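Local coordinates for protein bifunctional endomannanase/endoglucanase (Caldanaerobius polysaccharolyticus, PDB 3W0K) that probably hydrolyses internal beta-linkages of mannan and cellulose-type polysaccharides as a family 5 glycoside hydrolase built on a beta/alpha barrel, at residues A[4-12]-A[22-31]. Sequence-based numbering, arbitrary orientation.
Sequences YGFNFQWMY and PPDKKALDFL
The aromatic side chains F6, F8 and W10 pack against the first outer helix of the barrel and the turn leading into it, a buried apolar contact between strand 4-7 with its following loop and segment 22-31. W10 reaches furthest toward the turn. One face of its indole lies under the backbone of P22 to D24: P23 CA sits 3.8 Å from the centroid of the six-membered ring, only 6° off its normal, a CH-pi contact, and D24 N is 3.3 Å from W10 CZ2. F8 CB lies over the rim of the opposite face, while L28 CD2 meets the ring edge at W10 CH2 (3.9 Å). With CG anti to the carbonyl carbon, beside the backbone N (chi1 -53°), the indole lies between F8 and the backbone of P22 to D24, and in its plane NE1 gives a hydrogen bond to a water (3.0 Å to its O) that donates to D24 OD2. That oxygen also pairs with K294, whereas D24 OD1 caps the helix through A27 N (3.0 Å). Trimming W10 to an alanine is likely to open a gap between F8 and the P23-D24 turn and to cost the water its indole donor. Along the helix, A27 CB touches F8 CE1 (3.8 Å), and L31 CD1 packs on F6 CD2 (3.7 Å). V39 of the next strand touches both F8 and L31; strand 4-7, helix 25-33 and the parallel strand 38-44 form the right-handed beta-alpha-beta crossover that repeats round the TIM barrel.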
loop_
_atom_site.group_PDB
_atom_site.type_symbol
_atom_site.label_atom_id
_atom_site.label_comp_id
_atom_site.label_asym_id
_atom_site.label_seq_id
_atom_site.Cartn_x
_atom_site.Cartn_y
_atom_site.Cartn_z
ATOM N N TYR A 4 -8.215 2.569 -8.989
ATOM C CA TYR A 4 -8.270 3.749 -8.128
ATOM C C TYR A 4 -9.059 3.432 -6.873
ATOM O O TYR A 4 -10.199 2.971 -6.944
ATOM C CB TYR A 4 -8.944 4.914 -8.852
ATOM C CG TYR A 4 -8.255 5.308 -10.127
ATOM C CD1 TYR A 4 -7.086 6.061 -10.103
ATOM C CD2 TYR A 4 -8.765 4.914 -11.362
ATOM C CE1 TYR A 4 -6.436 6.414 -11.282
ATOM C CE2 TYR A 4 -8.126 5.259 -12.544
ATOM C CZ TYR A 4 -6.965 6.007 -12.497
ATOM O OH TYR A 4 -6.341 6.349 -13.668
ATOM N N GLY A 5 -8.468 3.700 -5.719
ATOM C CA GLY A 5 -9.179 3.406 -4.497
ATOM C C GLY A 5 -8.525 3.839 -3.211
ATOM O O GLY A 5 -7.848 4.871 -3.141
ATOM N N PHE A 6 -8.731 3.018 -2.186
ATOM C CA PHE A 6 -8.230 3.297 -0.851
ATOM C C PHE A 6 -7.755 2.047 -0.134
ATOM O O PHE A 6 -8.151 0.926 -0.470
ATOM C CB PHE A 6 -9.361 3.883 0.011
ATOM C CG PHE A 6 -9.943 5.162 -0.515
ATOM C CD1 PHE A 6 -9.508 6.387 -0.021
ATOM C CD2 PHE A 6 -10.914 5.145 -1.510
ATOM C CE1 PHE A 6 -10.033 7.578 -0.514
ATOM C CE2 PHE A 6 -11.448 6.330 -2.014
ATOM C CZ PHE A 6 -11.004 7.552 -1.512
ATOM N N ASN A 7 -6.889 2.254 0.851
ATOM C CA ASN A 7 -6.432 1.165 1.701
ATOM C C ASN A 7 -7.393 1.187 2.893
ATOM O O ASN A 7 -7.866 2.256 3.297
ATOM C CB ASN A 7 -5.026 1.430 2.249
ATOM C CG ASN A 7 -3.933 1.174 1.240
ATOM O OD1 ASN A 7 -3.220 0.175 1.333
ATOM N ND2 ASN A 7 -3.738 2.111 0.316
ATOM N N PHE A 8 -7.707 0.011 3.427
ATOM C CA PHE A 8 -8.565 -0.102 4.598
ATOM C C PHE A 8 -7.804 -0.913 5.632
ATOM O O PHE A 8 -7.170 -1.915 5.305
ATOM C CB PHE A 8 -9.914 -0.735 4.255
ATOM C CG PHE A 8 -10.883 0.230 3.626
ATOM C CD1 PHE A 8 -11.578 1.144 4.412
ATOM C CD2 PHE A 8 -11.083 0.237 2.249
ATOM C CE1 PHE A 8 -12.459 2.054 3.837
ATOM C CE2 PHE A 8 -11.961 1.142 1.660
ATOM C CZ PHE A 8 -12.653 2.054 2.460
ATOM N N GLN A 9 -7.864 -0.455 6.877
ATOM C CA GLN A 9 -7.136 -1.061 7.980
ATOM C C GLN A 9 -7.935 -2.018 8.877
ATOM O O GLN A 9 -7.626 -2.173 10.062
ATOM C CB GLN A 9 -6.503 0.067 8.810
ATOM C CG GLN A 9 -5.380 0.854 8.087
ATOM C CD GLN A 9 -5.861 1.752 6.941
ATOM O OE1 GLN A 9 -5.227 1.818 5.882
ATOM N NE2 GLN A 9 -6.954 2.465 7.161
ATOM N N TRP A 10 -8.894 -2.722 8.280
ATOM C CA TRP A 10 -9.757 -3.654 9.011
ATOM C C TRP A 10 -9.041 -4.784 9.754
ATOM O O TRP A 10 -9.521 -5.244 10.787
ATOM C CB TRP A 10 -10.809 -4.243 8.070
ATOM C CG TRP A 10 -11.592 -3.209 7.307
ATOM C CD1 TRP A 10 -11.924 -1.951 7.725
ATOM C CD2 TRP A 10 -12.139 -3.353 5.993
ATOM N NE1 TRP A 10 -12.644 -1.302 6.749
ATOM C CE2 TRP A 10 -12.791 -2.140 5.676
ATOM C CE3 TRP A 10 -12.143 -4.391 5.051
ATOM C CZ2 TRP A 10 -13.441 -1.936 4.455
ATOM C CZ3 TRP A 10 -12.789 -4.187 3.835
ATOM C CH2 TRP A 10 -13.429 -2.969 3.549
ATOM N N MET A 11 -7.897 -5.225 9.233
ATOM C CA MET A 11 -7.119 -6.303 9.856
ATOM C C MET A 11 -5.644 -5.901 9.789
ATOM O O MET A 11 -4.746 -6.735 9.640
ATOM C CB MET A 11 -7.355 -7.618 9.097
ATOM C CG MET A 11 -6.861 -8.863 9.821
ATOM S SD MET A 11 -6.996 -10.393 8.853
ATOM C CE MET A 11 -8.702 -10.447 8.605
ATOM N N TYR A 12 -5.416 -4.609 9.994
ATOM C CA TYR A 12 -4.098 -3.989 9.911
ATOM C C TYR A 12 -3.073 -4.300 11.005
ATOM O O TYR A 12 -1.929 -4.637 10.700
ATOM C CB TYR A 12 -4.303 -2.478 9.780
ATOM C CG TYR A 12 -3.053 -1.663 9.592
ATOM C CD1 TYR A 12 -2.110 -2.003 8.625
ATOM C CD2 TYR A 12 -2.824 -0.531 10.369
ATOM C CE1 TYR A 12 -0.973 -1.238 8.439
ATOM C CE2 TYR A 12 -1.688 0.246 10.189
ATOM C CZ TYR A 12 -0.764 -0.114 9.222
ATOM O OH TYR A 12 0.371 0.641 9.051
ATOM N N PRO A 22 -15.262 -6.030 10.685
ATOM C CA PRO A 22 -16.088 -6.499 9.574
ATOM C C PRO A 22 -15.845 -5.480 8.459
ATOM O O PRO A 22 -15.359 -4.376 8.722
ATOM C CB PRO A 22 -17.512 -6.350 10.122
ATOM C CG PRO A 22 -17.336 -6.449 11.605
ATOM C CD PRO A 22 -16.098 -5.630 11.829
ATOM N N PRO A 23 -16.133 -5.840 7.202
ATOM C CA PRO A 23 -15.909 -4.862 6.135
ATOM C C PRO A 23 -16.822 -3.652 6.320
ATOM O O PRO A 23 -17.963 -3.782 6.779
ATOM C CB PRO A 23 -16.253 -5.650 4.868
ATOM C CG PRO A 23 -17.268 -6.646 5.354
ATOM C CD PRO A 23 -16.669 -7.098 6.660
ATOM N N ASP A 24 -16.284 -2.472 6.032
ATOM C CA ASP A 24 -17.038 -1.230 6.149
ATOM C C ASP A 24 -17.890 -1.094 4.889
ATOM O O ASP A 24 -17.487 -0.446 3.919
ATOM C CB ASP A 24 -16.065 -0.054 6.278
ATOM C CG ASP A 24 -16.753 1.249 6.652
ATOM O OD1 ASP A 24 -17.967 1.407 6.391
ATOM O OD2 ASP A 24 -16.057 2.130 7.196
ATOM N N LYS A 25 -19.070 -1.708 4.911
ATOM C CA LYS A 25 -19.970 -1.683 3.765
ATOM C C LYS A 25 -20.390 -0.281 3.330
ATOM O O LYS A 25 -20.490 -0.008 2.135
ATOM C CB LYS A 25 -21.181 -2.584 4.015
ATOM C CG LYS A 25 -20.800 -4.061 4.089
ATOM C CD LYS A 25 -22.006 -4.984 4.194
ATOM C CE LYS A 25 -22.635 -4.948 5.571
ATOM N NZ LYS A 25 -23.716 -5.969 5.693
ATOM N N LYS A 26 -20.590 0.618 4.290
ATOM C CA LYS A 26 -20.968 1.990 3.957
ATOM C C LYS A 26 -19.838 2.694 3.201
ATOM O O LYS A 26 -20.089 3.429 2.245
ATOM C CB LYS A 26 -21.359 2.771 5.213
ATOM C CG LYS A 26 -22.681 2.318 5.830
ATOM C CD LYS A 26 -23.025 3.140 7.070
ATOM C CE LYS A 26 -24.348 2.708 7.689
ATOM N NZ LYS A 26 -24.308 1.319 8.233
ATOM N N ALA A 27 -18.594 2.455 3.614
ATOM C CA ALA A 27 -17.445 3.053 2.936
ATOM C C ALA A 27 -17.318 2.462 1.532
ATOM O O ALA A 27 -17.062 3.183 0.568
ATOM C CB ALA A 27 -16.155 2.809 3.730
ATOM N N LEU A 28 -17.508 1.148 1.419
ATOM C CA LEU A 28 -17.422 0.487 0.121
ATOM C C LEU A 28 -18.495 1.020 -0.829
ATOM O O LEU A 28 -18.244 1.176 -2.023
ATOM C CB LEU A 28 -17.530 -1.033 0.273
ATOM C CG LEU A 28 -16.376 -1.716 1.016
ATOM C CD1 LEU A 28 -16.633 -3.211 1.104
ATOM C CD2 LEU A 28 -15.061 -1.451 0.303
ATOM N N ASP A 29 -19.683 1.311 -0.293
ATOM C CA ASP A 29 -20.773 1.867 -1.097
ATOM C C ASP A 29 -20.352 3.238 -1.624
ATOM O O ASP A 29 -20.644 3.588 -2.766
ATOM C CB ASP A 29 -22.058 2.015 -0.270
ATOM C CG ASP A 29 -22.819 0.706 -0.107
ATOM O OD1 ASP A 29 -22.577 -0.252 -0.874
ATOM O OD2 ASP A 29 -23.687 0.649 0.787
ATOM N N PHE A 30 -19.654 4.012 -0.794
ATOM C CA PHE A 30 -19.188 5.329 -1.218
ATOM C C PHE A 30 -18.207 5.185 -2.380
ATOM O O PHE A 30 -18.310 5.900 -3.375
ATOM C CB PHE A 30 -18.528 6.086 -0.059
ATOM C CG PHE A 30 -18.060 7.468 -0.427
ATOM C CD1 PHE A 30 -18.853 8.580 -0.157
ATOM C CD2 PHE A 30 -16.832 7.660 -1.058
ATOM C CE1 PHE A 30 -18.432 9.858 -0.508
ATOM C CE2 PHE A 30 -16.399 8.937 -1.417
ATOM C CZ PHE A 30 -17.202 10.040 -1.141
ATOM N N LEU A 31 -17.255 4.262 -2.253
ATOM C CA LEU A 31 -16.282 4.040 -3.316
ATOM C C LEU A 31 -16.993 3.728 -4.629
ATOM O O LEU A 31 -16.718 4.347 -5.657
ATOM C CB LEU A 31 -15.335 2.890 -2.962
ATOM C CG LEU A 31 -14.020 3.243 -2.264
ATOM C CD1 LEU A 31 -14.280 3.844 -0.893
ATOM C CD2 LEU A 31 -13.179 1.980 -2.139
HETATM O O HOH W 1 -13.318 1.493 7.434
#